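Long-range contacts in cellulase (Soil metagenome, PDB 5I2U), which probably hydrolyses beta-1,4-glucosidic bonds in cellulose, as a halotolerant family 5 glycoside hydrolase built on a TIM barrel: residues Trp67-Asn72 with Pro298-Asp303; Val76-Asp81 with Gly304-Asp309; Glu138-Phe143 with Glu177-Val182; Tyr158-Glu163 with Ile192-Pro197. All blocks are in the same frame, centred on the assembly; numbering follows the deposited sequence.

Contact 1 (Trp67-Asn72 with Pro298-Asp303); sequences WPRFYN and PRASAD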
loop_
_atom_site.group_PDB
_atom_site.type_symbol
_atom_site.label_atom_id
_atom_site.label_comp_id
_atom_site.label_asym_id
_atom_site.label_seq_id
_atom_site.Cartn_x
_atom_site.Cartn_y
_atom_site.Cartn_z
ATOM N N TRP A 67 3.373 -11.994 -10.374
ATOM C CA TRP A 67 4.040 -11.119 -11.338
ATOM C C TRP A 67 5.417 -10.717 -10.824
ATOM O O TRP A 67 5.706 -9.525 -10.692
ATOM C CB TRP A 67 3.160 -9.902 -11.634
ATOM C CG TRP A 67 1.807 -10.335 -12.066
ATOM C CD1 TRP A 67 1.472 -10.898 -13.264
ATOM C CD2 TRP A 67 0.618 -10.327 -11.285
ATOM N NE1 TRP A 67 0.146 -11.198 -13.291
ATOM C CE2 TRP A 67 -0.413 -10.849 -12.093
ATOM C CE3 TRP A 67 0.314 -9.897 -10.002
ATOM C CZ2 TRP A 67 -1.737 -10.954 -11.649
ATOM C CZ3 TRP A 67 -1.007 -9.991 -9.561
ATOM C CH2 TRP A 67 -2.006 -10.535 -10.378
ATOM N N PRO A 68 6.288 -11.722 -10.579
ATOM C CA PRO A 68 7.632 -11.447 -10.078
ATOM C C PRO A 68 8.551 -10.685 -11.027
ATOM O O PRO A 68 9.504 -10.070 -10.554
ATOM C CB PRO A 68 8.209 -12.837 -9.846
ATOM C CG PRO A 68 7.525 -13.684 -10.872
ATOM C CD PRO A 68 6.104 -13.163 -10.844
ATOM N N ARG A 69 8.289 -10.705 -12.330
ATOM C CA ARG A 69 9.175 -10.047 -13.295
ATOM C C ARG A 69 9.288 -8.532 -13.079
ATOM O O ARG A 69 10.336 -7.934 -13.348
ATOM C CB ARG A 69 8.797 -10.417 -14.750
ATOM C CG ARG A 69 7.624 -9.693 -15.386
ATOM C CD ARG A 69 7.187 -10.395 -16.677
ATOM N NE ARG A 69 6.150 -9.647 -17.405
ATOM C CZ ARG A 69 6.365 -8.707 -18.334
ATOM N NH1 ARG A 69 7.600 -8.344 -18.691
ATOM N NH2 ARG A 69 5.326 -8.118 -18.922
ATOM N N PHE A 70 8.244 -7.917 -12.529
ATOM C CA PHE A 70 8.277 -6.474 -12.248
ATOM C C PHE A 70 8.995 -6.086 -10.954
ATOM O O PHE A 70 9.177 -4.894 -10.689
ATOM C CB PHE A 70 6.849 -5.908 -12.247
ATOM C CG PHE A 70 6.124 -6.121 -13.539
ATOM C CD1 PHE A 70 6.547 -5.472 -14.694
ATOM C CD2 PHE A 70 5.045 -6.984 -13.613
ATOM C CE1 PHE A 70 5.900 -5.682 -15.909
ATOM C CE2 PHE A 70 4.396 -7.198 -14.815
ATOM C CZ PHE A 70 4.817 -6.548 -15.962
ATOM N N TYR A 71 9.386 -7.060 -10.140
ATOM C CA TYR A 71 10.115 -6.783 -8.896
ATOM C C TYR A 71 11.594 -6.673 -9.245
ATOM O O TYR A 71 12.378 -7.601 -9.036
ATOM C CB TYR A 71 9.849 -7.871 -7.855
ATOM C CG TYR A 71 8.510 -7.728 -7.166
ATOM C CD1 TYR A 71 7.313 -7.960 -7.852
ATOM C CD2 TYR A 71 8.438 -7.356 -5.830
ATOM C CE1 TYR A 71 6.082 -7.814 -7.220
ATOM C CE2 TYR A 71 7.216 -7.209 -5.196
ATOM C CZ TYR A 71 6.046 -7.431 -5.895
ATOM O OH TYR A 71 4.856 -7.279 -5.216
ATOM N N ASN A 72 11.956 -5.515 -9.773
ATOM C CA ASN A 72 13.327 -5.207 -10.126
ATOM C C ASN A 72 13.588 -3.700 -10.019
ATOM O O ASN A 72 12.648 -2.904 -9.949
ATOM C CB ASN A 72 13.620 -5.715 -11.534
ATOM C CG ASN A 72 12.834 -4.971 -12.606
ATOM O OD1 ASN A 72 13.203 -3.876 -12.984
ATOM N ND2 ASN A 72 11.762 -5.580 -13.111
ATOM N N PRO A 298 1.101 -7.800 -21.493
ATOM C CA PRO A 298 2.194 -8.773 -21.343
ATOM C C PRO A 298 3.446 -8.470 -22.157
ATOM O O PRO A 298 4.528 -8.811 -21.735
ATOM C CB PRO A 298 1.547 -10.083 -21.796
ATOM C CG PRO A 298 0.115 -9.915 -21.383
ATOM C CD PRO A 298 -0.212 -8.473 -21.588
ATOM N N ARG A 299 3.278 -7.817 -23.303
ATOM C CA ARG A 299 4.385 -7.394 -24.152
ATOM C C ARG A 299 5.348 -6.434 -23.483
ATOM O O ARG A 299 6.497 -6.343 -23.892
ATOM C CB ARG A 299 3.835 -6.744 -25.425
ATOM C CG ARG A 299 4.894 -6.306 -26.428
ATOM C CD ARG A 299 4.299 -6.159 -27.813
ATOM N NE ARG A 299 3.099 -5.328 -27.813
ATOM C CZ ARG A 299 3.072 -3.995 -27.903
ATOM N NH1 ARG A 299 4.197 -3.285 -28.014
ATOM N NH2 ARG A 299 1.898 -3.367 -27.875
ATOM N N ALA A 300 4.876 -5.714 -22.466
ATOM C CA ALA A 300 5.683 -4.722 -21.777
ATOM C C ALA A 300 6.969 -5.324 -21.216
ATOM O O ALA A 300 6.972 -6.466 -20.762
ATOM C CB ALA A 300 4.877 -4.077 -20.673
ATOM N N SER A 301 8.066 -4.566 -21.283
ATOM C CA SER A 301 9.328 -4.990 -20.666
ATOM C C SER A 301 9.172 -5.014 -19.152
ATOM O O SER A 301 8.450 -4.184 -18.581
ATOM C CB SER A 301 10.464 -4.040 -21.045
ATOM O OG SER A 301 11.667 -4.372 -20.371
ATOM N N ALA A 302 9.832 -5.969 -18.511
ATOM C CA ALA A 302 10.004 -5.960 -17.047
ATOM C C ALA A 302 10.720 -4.699 -16.552
ATOM O O ALA A 302 10.444 -4.220 -15.450
ATOM C CB ALA A 302 10.776 -7.192 -16.594
ATOM N N ASP A 303 11.622 -4.159 -17.371
ATOM C CA ASP A 303 12.490 -3.052 -16.962
ATOM C C ASP A 303 11.866 -1.657 -17.077
ATOM O O ASP A 303 12.490 -0.689 -16.643
ATOM C CB ASP A 303 13.804 -3.096 -17.761
ATOM C CG ASP A 303 14.532 -4.409 -17.598
ATOM O OD1 ASP A 303 14.700 -4.869 -16.449
ATOM O OD2 ASP A 303 14.927 -4.991 -18.626
#
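Arg69 and Asn72 join two loops of the TIM barrel. Their loop follows strand 57-61, and it donates hydrogen bonds to backbone carbonyls of the loop that follows strand 281-286. Arg69 approaches end-on. Arg69 NH1 bonds Ala300 O at 2.9 Å, and Arg69 NH2 bonds Ala300 O at 3.0 Å. The carbonyl oxygen lies almost in the guanidinium plane. Both nitrogens come from one face of the carbonyl, tilted out of its plane. NH2 also forms a salt bridge with Asp288, which fixes the group further. The Arg69 chain runs over the Phe70 ring, with Arg69 CG 4.0 Å above the ring centre. The edge of that ring faces the second loop, with Phe70 CE1 4.0 Å from Ser301 O. Asn72 uses its whole amide. Asn72 ND2 gives a nearly straight bond to Ala302 O (3.0 Å, 170°), meeting it from well above the carbonyl plane. Asn72 ND2 also bonds Arg69 O at 2.8 Å. OD1 accepts from Ala75 N, so Asn72 serves as the N-cap of helix 73-81. Ala302 CB packs 3.4 Å from Arg69 O. Around the 67-72 loop, Pro68 and Tyr71 pack on helix 104-120, and Phe70 touches Leu296.

Contact 2 (Val76-Asp81 with Gly304-Asp309); sequences VQWLAD and GNWTED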
loop_
_atom_site.group_PDB
_atom_site.type_symbol
_atom_site.label_atom_id
_atom_site.label_comp_id
_atom_site.label_asym_id
_atom_site.label_seq_id
_atom_site.Cartn_x
_atom_site.Cartn_y
_atom_site.Cartn_z
ATOM N N VAL A 76 11.009 0.021 -10.714
ATOM C CA VAL A 76 10.799 0.984 -9.635
ATOM C C VAL A 76 11.288 2.387 -10.033
ATOM O O VAL A 76 10.563 3.350 -9.840
ATOM C CB VAL A 76 11.447 0.538 -8.309
ATOM C CG1 VAL A 76 11.200 1.557 -7.220
ATOM C CG2 VAL A 76 10.867 -0.781 -7.839
ATOM N N GLN A 77 12.497 2.503 -10.586
ATOM C CA GLN A 77 12.998 3.790 -11.079
ATOM C C GLN A 77 12.072 4.359 -12.141
ATOM O O GLN A 77 11.820 5.560 -12.135
ATOM C CB GLN A 77 14.411 3.682 -11.662
ATOM C CG GLN A 77 14.923 5.005 -12.224
ATOM C CD GLN A 77 16.324 4.938 -12.780
ATOM O OE1 GLN A 77 16.951 3.875 -12.811
ATOM N NE2 GLN A 77 16.824 6.082 -13.244
ATOM N N TRP A 78 11.598 3.517 -13.059
ATOM C CA TRP A 78 10.655 3.982 -14.066
ATOM C C TRP A 78 9.331 4.504 -13.439
ATOM O O TRP A 78 8.790 5.510 -13.895
ATOM C CB TRP A 78 10.379 2.907 -15.130
ATOM C CG TRP A 78 9.492 3.413 -16.271
ATOM C CD1 TRP A 78 8.161 3.129 -16.464
ATOM C CD2 TRP A 78 9.869 4.295 -17.338
ATOM N NE1 TRP A 78 7.698 3.768 -17.587
ATOM C CE2 TRP A 78 8.721 4.493 -18.143
ATOM C CE3 TRP A 78 11.070 4.930 -17.700
ATOM C CZ2 TRP A 78 8.732 5.310 -19.286
ATOM C CZ3 TRP A 78 11.083 5.743 -18.839
ATOM C CH2 TRP A 78 9.919 5.916 -19.621
ATOM N N LEU A 79 8.811 3.819 -12.429
ATOM C CA LEU A 79 7.609 4.304 -11.729
ATOM C C LEU A 79 7.850 5.647 -11.056
ATOM O O LEU A 79 6.958 6.490 -11.020
ATOM C CB LEU A 79 7.122 3.290 -10.692
ATOM C CG LEU A 79 6.515 2.011 -11.296
ATOM C CD1 LEU A 79 6.443 0.923 -10.243
ATOM C CD2 LEU A 79 5.133 2.276 -11.890
ATOM N N ALA A 80 9.050 5.817 -10.505
ATOM C CA ALA A 80 9.442 7.064 -9.865
ATOM C C ALA A 80 9.562 8.186 -10.894
ATOM O O ALA A 80 8.965 9.250 -10.724
ATOM C CB ALA A 80 10.752 6.892 -9.101
ATOM N N ASP A 81 10.315 7.932 -11.962
ATOM C CA ASP A 81 10.655 8.967 -12.949
ATOM C C ASP A 81 9.507 9.313 -13.901
ATOM O O ASP A 81 9.184 10.479 -14.060
ATOM C CB ASP A 81 11.899 8.563 -13.758
ATOM C CG ASP A 81 13.152 8.479 -12.905
ATOM O OD1 ASP A 81 13.167 9.002 -11.772
ATOM O OD2 ASP A 81 14.143 7.898 -13.369
ATOM N N GLY A 304 10.655 -1.545 -17.632
ATOM C CA GLY A 304 10.008 -0.249 -17.805
ATOM C C GLY A 304 10.043 0.233 -19.247
ATOM O O GLY A 304 9.983 -0.575 -20.163
ATOM N N ASN A 305 10.157 1.554 -19.421
ATOM C CA ASN A 305 10.004 2.254 -20.704
ATOM C C ASN A 305 8.689 1.958 -21.406
ATOM O O ASN A 305 8.645 1.781 -22.625
ATOM C CB ASN A 305 11.187 1.958 -21.629
ATOM C CG ASN A 305 12.484 2.444 -21.055
ATOM O OD1 ASN A 305 12.941 3.544 -21.379
ATOM N ND2 ASN A 305 13.074 1.656 -20.165
ATOM N N TRP A 306 7.609 1.915 -20.631
ATOM C CA TRP A 306 6.293 1.562 -21.169
ATOM C C TRP A 306 5.773 2.742 -21.982
ATOM O O TRP A 306 5.385 3.768 -21.427
ATOM C CB TRP A 306 5.299 1.150 -20.055
ATOM C CG TRP A 306 5.879 0.126 -19.105
ATOM C CD1 TRP A 306 6.579 -1.001 -19.439
ATOM C CD2 TRP A 306 5.842 0.169 -17.676
ATOM N NE1 TRP A 306 6.955 -1.678 -18.307
ATOM C CE2 TRP A 306 6.523 -0.981 -17.208
ATOM C CE3 TRP A 306 5.293 1.059 -16.743
ATOM C CZ2 TRP A 306 6.681 -1.256 -15.850
ATOM C CZ3 TRP A 306 5.432 0.778 -15.399
ATOM C CH2 TRP A 306 6.133 -0.373 -14.961
ATOM N N THR A 307 5.786 2.585 -23.303
ATOM C CA THR A 307 5.134 3.522 -24.219
ATOM C C THR A 307 3.606 3.430 -24.043
ATOM O O THR A 307 3.091 2.457 -23.484
ATOM C CB THR A 307 5.487 3.192 -25.677
ATOM O OG1 THR A 307 5.195 1.814 -25.904
ATOM C CG2 THR A 307 6.966 3.433 -25.948
ATOM N N GLU A 308 2.887 4.447 -24.500
ATOM C CA GLU A 308 1.425 4.494 -24.330
ATOM C C GLU A 308 0.648 3.255 -24.763
ATOM O O GLU A 308 -0.357 2.935 -24.156
ATOM C CB GLU A 308 0.842 5.657 -25.110
ATOM C CG GLU A 308 1.159 5.687 -26.624
ATOM C CD GLU A 308 -0.024 5.312 -27.510
ATOM O OE1 GLU A 308 -0.962 4.633 -27.047
ATOM O OE2 GLU A 308 -0.010 5.705 -28.696
ATOM N N ASP A 309 1.093 2.601 -25.835
ATOM C CA ASP A 309 0.430 1.381 -26.349
ATOM C C ASP A 309 0.528 0.166 -25.402
ATOM O O ASP A 309 -0.262 -0.763 -25.507
ATOM C CB ASP A 309 0.968 1.000 -27.748
ATOM C CG ASP A 309 2.491 0.885 -27.790
ATOM O OD1 ASP A 309 3.176 1.877 -27.498
ATOM O OD2 ASP A 309 3.008 -0.187 -28.131
HETATM O O HOH W 1 4.989 4.700 -18.615
#
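Trp78 of helix 73-81 lays one indole face on the Gly304-Asn305 backbone and turns its edge to the Trp306 ring. Its CG stands anti to the backbone N (chi1 -175°), which sends the indole out from the helix to the loop. The covered face is tightly packed. Asn305 CA sits 3.6 Å from the centroid of the Trp78 six-membered ring, and Gly304 CA lies over the five-membered ring, both as CH-pi contacts. Gly304 has no room for a CB, which would run into Trp78 CB. The indole edge meets Trp306 in a T-shaped stack with planes at 79°, and Trp78 CD1 comes 3.5 Å from Trp306 CE3. Leu79 CD2 adds an apolar contact at the ring edge, 3.8 Å from Trp306 CZ3. Packing is looser at two places. At one, a water accepts from Trp78 NE1 at 3.0 Å and donates to Trp306 O at 3.0 Å. At the other, exposed Asn305 brings only OD1 near Trp78 CZ3. With an alanine at Trp78, the Trp306 face would probably lose its edge-on partner and a gap would open over Gly304 and Asn305. No direct hydrogen bond crosses between helix and loop, so cohesion rests on aromatic and CH-pi packing, with one water as the polar link.

Contact 3 (Glu138-Phe143 with Glu177-Val182); sequences EAKTFF and EEVIAV
Lys140 NZ and Glu178 OE1 form a salt bridge of 2.9 Å between helix 136-150 and helix 169-186. The ammonium meets the oxygen from above the carboxylate plane. The lysine chain is extended beyond CG and reaches across to the other helix, where Lys140 CE lies 3.5 Å from Glu178 CB. Nearer its root, Lys140 CG packs against Val182 CG2 at 3.9 Å and Val179 CG2 at 4.1 Å. Glu178 is likely to be left without its charge partner if an alanine stood at Lys140, and Val179 and Val182 would lose the aliphatic cover of the chain. Deeper in, Val179 divides its methyls. Val179 CG2 touches Ala139 CB at 3.9 Å, and Val179 CG1 touches Phe143 CD2 at 4.0 Å. The axes of the two short segments approach to 9.2 Å and run nearly parallel, 19° apart, as expected of successive outer helices in a TIM barrel. Inward, Ala139 rests on Phe129 of strand 124-130, while Phe143 and Val179 both pack on Ile160, just past strand 156-159.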
loop_
_atom_site.group_PDB
_atom_site.type_symbol
_atom_site.label_atom_id
_atom_site.label_comp_id
_atom_site.label_asym_id
_atom_site.label_seq_id
_atom_site.Cartn_x
_atom_site.Cartn_y
_atom_site.Cartn_z
ATOM N N GLU A 138 4.668 -15.747 11.565
ATOM C CA GLU A 138 5.410 -15.464 10.329
ATOM C C GLU A 138 5.596 -13.949 10.183
ATOM O O GLU A 138 6.678 -13.478 9.774
ATOM C CB GLU A 138 4.699 -15.991 9.057
ATOM C CG GLU A 138 3.686 -17.147 9.154
ATOM C CD GLU A 138 4.171 -18.519 9.582
ATOM O OE1 GLU A 138 5.382 -18.734 9.809
ATOM O OE2 GLU A 138 3.270 -19.401 9.670
ATOM N N ALA A 139 4.520 -13.207 10.486
ATOM C CA ALA A 139 4.544 -11.743 10.437
ATOM C C ALA A 139 5.588 -11.165 11.402
ATOM O O ALA A 139 6.387 -10.312 11.009
ATOM C CB ALA A 139 3.167 -11.163 10.735
ATOM N N LYS A 140 5.611 -11.670 12.637
ATOM C CA LYS A 140 6.591 -11.215 13.630
ATOM C C LYS A 140 8.017 -11.474 13.195
ATOM O O LYS A 140 8.867 -10.611 13.328
ATOM C CB LYS A 140 6.356 -11.877 14.986
ATOM C CG LYS A 140 5.081 -11.429 15.685
ATOM C CD LYS A 140 4.712 -12.383 16.810
ATOM C CE LYS A 140 3.638 -11.782 17.691
ATOM N NZ LYS A 140 3.274 -12.640 18.854
ATOM N N THR A 141 8.286 -12.663 12.673
ATOM C CA THR A 141 9.651 -12.999 12.262
ATOM C C THR A 141 10.072 -12.216 11.040
ATOM O O THR A 141 11.214 -11.786 10.952
ATOM C CB THR A 141 9.763 -14.476 11.923
ATOM O OG1 THR A 141 9.001 -15.229 12.872
ATOM C CG2 THR A 141 11.202 -14.978 11.881
ATOM N N PHE A 142 9.144 -12.062 10.090
ATOM C CA PHE A 142 9.395 -11.307 8.868
ATOM C C PHE A 142 9.648 -9.833 9.193
ATOM O O PHE A 142 10.650 -9.256 8.769
ATOM C CB PHE A 142 8.223 -11.430 7.879
ATOM C CG PHE A 142 8.352 -10.523 6.689
ATOM C CD1 PHE A 142 9.372 -10.719 5.763
ATOM C CD2 PHE A 142 7.497 -9.431 6.522
ATOM C CE1 PHE A 142 9.521 -9.876 4.681
ATOM C CE2 PHE A 142 7.648 -8.584 5.435
ATOM C CZ PHE A 142 8.655 -8.819 4.507
ATOM N N PHE A 143 8.741 -9.228 9.949
ATOM C CA PHE A 143 8.864 -7.792 10.214
ATOM C C PHE A 143 10.033 -7.442 11.138
ATOM O O PHE A 143 10.618 -6.371 10.985
ATOM C CB PHE A 143 7.525 -7.185 10.671
ATOM C CG PHE A 143 6.587 -6.907 9.525
ATOM C CD1 PHE A 143 6.925 -5.969 8.562
ATOM C CD2 PHE A 143 5.377 -7.589 9.388
ATOM C CE1 PHE A 143 6.081 -5.710 7.484
ATOM C CE2 PHE A 143 4.534 -7.336 8.316
ATOM C CZ PHE A 143 4.891 -6.394 7.367
ATOM N N GLU A 177 -1.410 -5.415 17.578
ATOM C CA GLU A 177 -0.687 -5.066 18.829
ATOM C C GLU A 177 0.605 -5.881 18.952
ATOM O O GLU A 177 1.676 -5.325 19.191
ATOM C CB GLU A 177 -1.567 -5.295 20.073
ATOM C CG GLU A 177 -2.656 -4.241 20.275
ATOM C CD GLU A 177 -3.788 -4.662 21.218
ATOM O OE1 GLU A 177 -3.957 -5.873 21.517
ATOM O OE2 GLU A 177 -4.533 -3.761 21.660
ATOM N N GLU A 178 0.499 -7.189 18.734
ATOM C CA GLU A 178 1.646 -8.085 18.870
ATOM C C GLU A 178 2.749 -7.877 17.826
ATOM O O GLU A 178 3.924 -7.898 18.169
ATOM C CB GLU A 178 1.181 -9.539 18.886
ATOM C CG GLU A 178 0.492 -9.918 20.188
ATOM C CD GLU A 178 0.026 -11.364 20.230
ATOM O OE1 GLU A 178 0.517 -12.188 19.437
ATOM O OE2 GLU A 178 -0.840 -11.671 21.078
ATOM N N VAL A 179 2.367 -7.644 16.571
ATOM C CA VAL A 179 3.334 -7.365 15.499
ATOM C C VAL A 179 3.934 -5.974 15.652
ATOM O O VAL A 179 5.147 -5.794 15.477
ATOM C CB VAL A 179 2.692 -7.537 14.097
ATOM C CG1 VAL A 179 3.639 -7.089 12.994
ATOM C CG2 VAL A 179 2.288 -8.993 13.877
ATOM N N ILE A 180 3.085 -4.991 15.960
ATOM C CA ILE A 180 3.558 -3.622 16.247
ATOM C C ILE A 180 4.583 -3.638 17.382
ATOM O O ILE A 180 5.624 -2.971 17.295
ATOM C CB ILE A 180 2.391 -2.656 16.603
ATOM C CG1 ILE A 180 1.570 -2.322 15.345
ATOM C CG2 ILE A 180 2.891 -1.350 17.237
ATOM C CD1 ILE A 180 0.179 -1.798 15.650
ATOM N N ALA A 181 4.279 -4.388 18.444
ATOM C CA ALA A 181 5.195 -4.529 19.594
ATOM C C ALA A 181 6.569 -4.997 19.159
ATOM O O ALA A 181 7.565 -4.414 19.563
ATOM C CB ALA A 181 4.623 -5.481 20.639
ATOM N N VAL A 182 6.617 -6.000 18.284
ATOM C CA VAL A 182 7.893 -6.489 17.761
ATOM C C VAL A 182 8.604 -5.440 16.912
ATOM O O VAL A 182 9.815 -5.284 17.031
ATOM C CB VAL A 182 7.730 -7.778 16.928
ATOM C CG1 VAL A 182 9.047 -8.171 16.270
ATOM C CG2 VAL A 182 7.234 -8.924 17.805
#

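Contact 4 (Tyr158-Glu163 with Ile192-Pro197); sequences YEIWNE and ILVGSP
Ile160 holds CG1 between its backbone N and carbonyl carbon (chi1 64°). This leaves Ile160 CG2 directed at Ile192 CG2, 3.6 Å away. Ile192 in turn has CG1 anti to its carbonyl carbon (chi1 -59°), which carries that branch to Tyr158 CD2 at 4.1 Å. Tyr158 and Ile192 lie on one face of the paired parallel strands, and Ile160 follows just past the strand end. Glu159 and Leu193 point to the barrel interior, where Glu159 CG lies 4.0 Å from Leu193 CB. The backbones are joined by two hydrogen bonds. Leu193 N donates to Tyr158 O at 2.6 Å, and Ile160 N donates to Leu193 O at 3.2 Å. Past the strand pairing a water sits between the chains, accepting from Trp161 N at 2.9 Å and lying 3.0 Å from Leu193 O. It also takes a weak bond from Gly195 N. Gly195 passes so close to Trp161 O that a CB would clash. Inside the barrel, the Glu159 carboxylate is held by Arg89 and Ser249. Asn162-Glu163 is consistent with the Asn-Glu pair at the end of the fourth strand in family 5, whose glutamate is the acid/base. Tyr158 OH is hydrogen-bonded to Asp187, a magnesium ligand. The pair belongs to a beta-alpha-beta unit: helix 169-186 crosses over from strand 156-159 to strand 192-194 and covers Ile160 and Val194 with Ser176.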
loop_
_atom_site.group_PDB
_atom_site.type_symbol
_atom_site.label_atom_id
_atom_site.label_comp_id
_atom_site.label_asym_id
_atom_site.label_seq_id
_atom_site.Cartn_x
_atom_site.Cartn_y
_atom_site.Cartn_z
ATOM N N TYR A 158 5.746 -0.048 6.837
ATOM C CA TYR A 158 5.322 -1.447 7.017
ATOM C C TYR A 158 3.814 -1.552 6.901
ATOM O O TYR A 158 3.087 -0.703 7.442
ATOM C CB TYR A 158 5.733 -1.949 8.405
ATOM C CG TYR A 158 7.187 -1.697 8.741
ATOM C CD1 TYR A 158 8.204 -2.450 8.151
ATOM C CD2 TYR A 158 7.544 -0.696 9.644
ATOM C CE1 TYR A 158 9.544 -2.215 8.460
ATOM C CE2 TYR A 158 8.870 -0.456 9.968
ATOM C CZ TYR A 158 9.873 -1.213 9.379
ATOM O OH TYR A 158 11.187 -0.963 9.699
ATOM N N GLU A 159 3.337 -2.578 6.199
ATOM C CA GLU A 159 1.912 -2.853 6.136
ATOM C C GLU A 159 1.703 -4.294 6.575
ATOM O O GLU A 159 1.988 -5.234 5.841
ATOM C CB GLU A 159 1.368 -2.612 4.744
ATOM C CG GLU A 159 -0.144 -2.747 4.683
ATOM C CD GLU A 159 -0.702 -2.533 3.302
ATOM O OE1 GLU A 159 0.082 -2.182 2.398
ATOM O OE2 GLU A 159 -1.932 -2.710 3.130
ATOM N N ILE A 160 1.182 -4.451 7.779
ATOM C CA ILE A 160 1.339 -5.702 8.517
ATOM C C ILE A 160 0.356 -6.821 8.152
ATOM O O ILE A 160 0.606 -7.984 8.464
ATOM C CB ILE A 160 1.375 -5.458 10.053
ATOM C CG1 ILE A 160 0.060 -4.886 10.590
ATOM C CG2 ILE A 160 2.518 -4.518 10.389
ATOM C CD1 ILE A 160 -0.023 -4.925 12.095
ATOM N N TRP A 161 -0.747 -6.478 7.493
ATOM C CA TRP A 161 -1.727 -7.481 7.090
ATOM C C TRP A 161 -2.612 -6.885 6.005
ATOM O O TRP A 161 -3.554 -6.131 6.304
ATOM C CB TRP A 161 -2.561 -7.913 8.299
ATOM C CG TRP A 161 -3.471 -9.072 8.069
ATOM C CD1 TRP A 161 -3.791 -9.663 6.876
ATOM C CD2 TRP A 161 -4.213 -9.763 9.069
ATOM N NE1 TRP A 161 -4.682 -10.680 7.074
ATOM C CE2 TRP A 161 -4.962 -10.770 8.412
ATOM C CE3 TRP A 161 -4.323 -9.632 10.457
ATOM C CZ2 TRP A 161 -5.800 -11.658 9.101
ATOM C CZ3 TRP A 161 -5.166 -10.509 11.147
ATOM C CH2 TRP A 161 -5.895 -11.508 10.464
ATOM N N ASN A 162 -2.298 -7.232 4.753
ATOM C CA ASN A 162 -2.947 -6.633 3.583
ATOM C C ASN A 162 -4.459 -6.471 3.724
ATOM O O ASN A 162 -4.963 -5.358 3.818
ATOM C CB ASN A 162 -2.638 -7.456 2.338
ATOM C CG ASN A 162 -3.499 -7.064 1.137
ATOM O OD1 ASN A 162 -3.695 -5.884 0.866
ATOM N ND2 ASN A 162 -4.028 -8.042 0.449
ATOM N N GLU A 163 -5.166 -7.594 3.743
ATOM C CA GLU A 163 -6.614 -7.586 3.706
ATOM C C GLU A 163 -7.128 -8.739 4.546
ATOM O O GLU A 163 -7.352 -9.833 4.033
ATOM C CB GLU A 163 -7.115 -7.709 2.258
ATOM C CG GLU A 163 -7.215 -6.391 1.512
ATOM C CD GLU A 163 -7.825 -6.525 0.128
ATOM O OE1 GLU A 163 -8.055 -7.640 -0.361
ATOM O OE2 GLU A 163 -8.060 -5.484 -0.498
ATOM N N ILE A 192 3.608 2.343 10.433
ATOM C CA ILE A 192 3.038 1.009 10.348
ATOM C C ILE A 192 1.590 1.157 9.938
ATOM O O ILE A 192 0.827 1.848 10.622
ATOM C CB ILE A 192 3.068 0.251 11.690
ATOM C CG1 ILE A 192 4.510 0.109 12.209
ATOM C CG2 ILE A 192 2.438 -1.128 11.503
ATOM C CD1 ILE A 192 4.627 -0.356 13.654
ATOM N N LEU A 193 1.209 0.500 8.843
ATOM C CA LEU A 193 -0.152 0.557 8.363
ATOM C C LEU A 193 -0.888 -0.685 8.823
ATOM O O LEU A 193 -0.380 -1.795 8.676
ATOM C CB LEU A 193 -0.156 0.654 6.847
ATOM C CG LEU A 193 0.670 1.771 6.202
ATOM C CD1 LEU A 193 0.392 1.747 4.704
ATOM C CD2 LEU A 193 0.367 3.153 6.760
ATOM N N VAL A 194 -2.097 -0.498 9.348
ATOM C CA VAL A 194 -2.858 -1.572 10.007
ATOM C C VAL A 194 -4.145 -1.873 9.256
ATOM O O VAL A 194 -4.992 -1.008 9.097
ATOM C CB VAL A 194 -3.200 -1.188 11.462
ATOM C CG1 VAL A 194 -4.097 -2.240 12.124
ATOM C CG2 VAL A 194 -1.919 -1.001 12.256
ATOM N N GLY A 195 -4.286 -3.117 8.825
ATOM C CA GLY A 195 -5.457 -3.573 8.123
ATOM C C GLY A 195 -6.603 -3.840 9.070
ATOM O O GLY A 195 -6.407 -3.932 10.281
ATOM N N SER A 196 -7.797 -3.972 8.500
ATOM C CA SER A 196 -9.002 -4.276 9.258
ATOM C C SER A 196 -9.897 -5.238 8.464
ATOM O O SER A 196 -9.703 -5.402 7.248
ATOM C CB SER A 196 -9.745 -2.987 9.628
ATOM O OG SER A 196 -10.150 -2.268 8.488
ATOM N N PRO A 197 -10.872 -5.884 9.147
ATOM C CA PRO A 197 -11.641 -6.935 8.469
ATOM C C PRO A 197 -12.506 -6.446 7.312
ATOM O O PRO A 197 -12.754 -5.239 7.168
ATOM C CB PRO A 197 -12.510 -7.540 9.589
ATOM C CG PRO A 197 -11.913 -7.069 10.864
ATOM C CD PRO A 197 -11.278 -5.749 10.559
HETATM O O HOH W 2 -2.158 -3.985 7.693
#

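Contacts 3 and 4 are successive layers of one part of the barrel: a strand pair and the helix pair outside it. Between them, Phe143 also packs on Tyr158 and the Glu159 backbone. The centre of contact 4 is about 9 Å from the chain centre, and those of the other three 18 to 19 Å. Contact 4 is buried and contact 2 mostly so; contacts 1 and 3 are partly buried. Contacts 1 and 2 tie the region around helix 73-81 to the long loop before helix 313-325. Ser301 O and Trp306 NE1 (2.9 Å) join them, probably by a hydrogen bond. Contact 4 pairs backbone hydrogen bonds with apolar packing, and contact 3 adds an outer salt bridge. Side chains grip loop carbonyls in contact 1, whereas contact 2 is mainly aromatic.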